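Local coordinates for molybdopterin-guanine dinucleotide biosynthesis protein B (Bacillus subtilis subsp. spizizenii, PDB 4OYH) that binds GTP, probably hydrolyses it weakly, and may act as an adapter in making and using the molybdopterin guanine dinucleotide cofactor, at residues Gln14-Gln19 against Lys118-Ser123. The protein carries 2 engineered substitutions. Numbering follows the deposited sequence.
Sequences QVVGFQ and KVVILS
Strands 12-16 and 118-122 run parallel, the axes of their stretches here 20° apart, as neighbours inside the parallel sheet of a P-loop NTPase fold. Three nearly straight backbone hydrogen bonds join them. Val119 N gives to Gln14 O at 2.7 Å, approaching from above the carbonyl plane. Val16 N gives to Val119 O, and Ile121 N to Val16 O at 2.9 Å; both donors lie nearly along the C=O axis. Strand 12-16 leads through Gly17 into a probable Walker A loop; its Ser21, probably part of the GTP site, touches Ile121.

Gln14, Val16, Lys118 and Val120 share one face of the sheet. Gln14 and Lys118 lie side by side and point the same way. The bend at chi3 (72°) brings Lys118 CE to 3.1 Å from Gln14 OE1. OE1 and Lys118 NZ are not hydrogen-bonded to each other: OE1 bonds weakly to Tyr116 N, NZ to the carbonyls of Ala114, Tyr116 and Val134. Gln14 NE2 bonds to Phe111 O. An alanine here would remove that amide and would probably loosen the packing along Lys118.

Val15 and Val119 occupy the other face, both against Phe26 of helix 23-35. Val15 CG1 meets Ile121 CG1 at 4.0 Å, crossing obliquely. Val16 turns CG2 into the crowded position between its backbone N and carbonyl carbon, and this methyl meets Val120 CG2 at 3.6 Å.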
ATOM      1  N   GLN A  14       6.920  19.653  -1.352  1.00 24.12           N
ATOM      2  CA  GLN A  14       6.846  19.198   0.013  1.00 23.66           C
ATOM      3  C   GLN A  14       6.268  20.266   0.966  1.00 28.57           C
ATOM      4  O   GLN A  14       6.310  21.480   0.718  1.00 23.97           O
ATOM      5  CB  GLN A  14       8.211  18.767   0.507  1.00 22.62           C
ATOM      6  CG  GLN A  14       9.012  17.900  -0.379  1.00 23.64           C
ATOM      7  CD  GLN A  14      10.394  17.606   0.199  1.00 27.88           C
ATOM      8  OE1 GLN A  14      11.428  17.797  -0.454  1.00 24.29           O
ATOM      9  NE2 GLN A  14      10.413  17.094   1.413  1.00 24.30           N
ATOM     10  N   VAL A  15       5.738  19.771   2.065  1.00 17.03           N
ATOM     11  CA  VAL A  15       5.339  20.588   3.207  1.00 30.99           C
ATOM     12  C   VAL A  15       6.067  20.122   4.474  1.00 23.31           C
ATOM     13  O   VAL A  15       5.997  18.949   4.849  1.00 23.35           O
ATOM     14  CB  VAL A  15       3.840  20.521   3.451  1.00 29.79           C
ATOM     15  CG1 VAL A  15       3.482  21.407   4.630  1.00 30.32           C
ATOM     16  CG2 VAL A  15       3.109  20.962   2.204  1.00 21.69           C
ATOM     17  N   VAL A  16       6.805  21.045   5.075  1.00 26.17           N
ATOM     18  CA  VAL A  16       7.592  20.769   6.253  1.00 26.74           C
ATOM     19  C   VAL A  16       7.303  21.817   7.316  1.00 30.19           C
ATOM     20  O   VAL A  16       6.977  22.951   7.008  1.00 26.93           O
ATOM     21  CB  VAL A  16       9.108  20.727   5.970  1.00 26.22           C
ATOM     22  CG1 VAL A  16       9.404  19.787   4.861  1.00 30.89           C
ATOM     23  CG2 VAL A  16       9.663  22.073   5.713  1.00 28.08           C
ATOM     24  N   GLY A  17       7.440  21.417   8.570  1.00 26.62           N
ATOM     25  CA  GLY A  17       6.966  22.193   9.708  1.00 31.31           C
ATOM     26  C   GLY A  17       6.914  21.267  10.926  1.00 33.35           C
ATOM     27  O   GLY A  17       6.633  20.083  10.772  1.00 34.38           O
ATOM     28  N   PHE A  18       7.232  21.793  12.113  1.00 33.26           N
ATOM     29  CA  PHE A  18       7.009  21.087  13.395  1.00 38.04           C
ATOM     30  C   PHE A  18       5.573  20.620  13.576  1.00 35.28           C
ATOM     31  O   PHE A  18       4.633  21.130  12.941  1.00 33.12           O
ATOM     32  CB  PHE A  18       7.414  21.985  14.593  1.00 35.88           C
ATOM     33  CG  PHE A  18       8.901  22.252  14.650  1.00 50.57           C
ATOM     34  CD1 PHE A  18       9.784  21.221  14.860  1.00 54.63           C
ATOM     35  CD2 PHE A  18       9.413  23.503  14.437  1.00 40.28           C
ATOM     36  CE1 PHE A  18      11.127  21.441  14.888  1.00 52.46           C
ATOM     37  CE2 PHE A  18      10.755  23.718  14.472  1.00 48.81           C
ATOM     38  CZ  PHE A  18      11.609  22.683  14.688  1.00 44.36           C
ATOM     39  N   GLN A  19       5.413  19.619  14.434  1.00 45.20           N
ATOM     40  CA  GLN A  19       4.094  19.135  14.823  1.00 40.62           C
ATOM     41  C   GLN A  19       3.197  20.284  15.238  1.00 40.63           C
ATOM     42  O   GLN A  19       3.645  21.218  15.907  1.00 42.81           O
ATOM     43  CB  GLN A  19       4.246  18.129  15.948  1.00 64.14           C
ATOM     44  CG  GLN A  19       3.011  17.322  16.258  1.00 75.73           C
ATOM     45  CD  GLN A  19       3.252  16.407  17.434  1.00 79.91           C
ATOM     46  OE1 GLN A  19       4.335  15.821  17.558  1.00 75.12           O
ATOM     47  NE2 GLN A  19       2.265  16.301  18.323  1.00 80.25           N
ATOM     48  N   LYS A 118       9.841  23.086  -1.451  1.00 20.14           N
ATOM     49  CA  LYS A 118       9.058  22.827  -0.279  1.00 30.15           C
ATOM     50  C   LYS A 118       8.513  24.082   0.284  1.00 29.71           C
ATOM     51  O   LYS A 118       9.049  25.144   0.076  1.00 27.68           O
ATOM     52  CB  LYS A 118       9.881  22.093   0.753  1.00 33.44           C
ATOM     53  CG  LYS A 118      11.276  22.571   0.936  1.00 29.44           C
ATOM     54  CD  LYS A 118      12.040  21.603   1.807  1.00 28.17           C
ATOM     55  CE  LYS A 118      12.358  20.296   1.121  1.00 27.95           C
ATOM     56  NZ  LYS A 118      13.605  20.339   0.308  1.00 38.24           N
ATOM     57  N   VAL A 119       7.378  23.942   0.938  1.00 20.08           N
ATOM     58  CA  VAL A 119       6.752  25.053   1.617  1.00 21.23           C
ATOM     59  C   VAL A 119       7.003  24.803   3.118  1.00 20.55           C
ATOM     60  O   VAL A 119       6.869  23.666   3.596  1.00 19.99           O
ATOM     61  CB  VAL A 119       5.269  25.135   1.219  1.00 19.11           C
ATOM     62  CG1 VAL A 119       4.460  25.879   2.245  1.00 33.08           C
ATOM     63  CG2 VAL A 119       5.159  25.792  -0.162  1.00 29.86           C
ATOM     64  N   VAL A 120       7.454  25.831   3.824  1.00 19.30           N
ATOM     65  CA  VAL A 120       7.814  25.716   5.243  1.00 26.86           C
ATOM     66  C   VAL A 120       6.759  26.459   6.040  1.00 26.40           C
ATOM     67  O   VAL A 120       6.499  27.617   5.755  1.00 27.29           O
ATOM     68  CB  VAL A 120       9.225  26.300   5.556  1.00 37.15           C
ATOM     69  CG1 VAL A 120       9.534  26.254   7.055  1.00 35.86           C
ATOM     70  CG2 VAL A 120      10.285  25.550   4.806  1.00 55.03           C
ATOM     71  N   ILE A 121       6.129  25.758   6.978  1.00 29.17           N
ATOM     72  CA  ILE A 121       5.209  26.327   7.973  1.00 30.60           C
ATOM     73  C   ILE A 121       5.959  26.620   9.279  1.00 28.64           C
ATOM     74  O   ILE A 121       6.574  25.727   9.856  1.00 36.77           O
ATOM     75  CB  ILE A 121       4.076  25.406   8.360  1.00 37.30           C
ATOM     76  CG1 ILE A 121       3.616  24.530   7.202  1.00 46.42           C
ATOM     77  CG2 ILE A 121       2.933  26.221   8.976  1.00 41.09           C
ATOM     78  CD1 ILE A 121       3.053  25.255   6.070  1.00 63.31           C
ATOM     79  N   LEU A 122       5.955  27.880   9.687  1.00 29.99           N
ATOM     80  CA  LEU A 122       6.535  28.331  10.950  1.00 44.72           C
ATOM     81  C   LEU A 122       5.457  28.625  11.982  1.00 46.18           C
ATOM     82  O   LEU A 122       4.541  29.404  11.721  1.00 40.05           O
ATOM     83  CB  LEU A 122       7.362  29.589  10.725  1.00 51.21           C
ATOM     84  CG  LEU A 122       8.852  29.421  10.432  1.00 43.50           C
ATOM     85  CD1 LEU A 122       9.223  28.015  10.128  1.00 42.97           C
ATOM     86  CD2 LEU A 122       9.222  30.295   9.308  1.00 47.99           C
ATOM     87  N   SER A 123       5.547  27.977  13.138  1.00 49.77           N
ATOM     88  CA  SER A 123       4.702  28.364  14.274  1.00 64.17           C
ATOM     89  C   SER A 123       5.316  29.598  14.932  1.00 59.58           C
ATOM     90  O   SER A 123       4.598  30.465  15.402  1.00 66.27           O
ATOM     91  CB  SER A 123       4.542  27.222  15.289  1.00 69.40           C
ATOM     92  OG  SER A 123       5.746  26.960  15.991  1.00 77.67           O
TER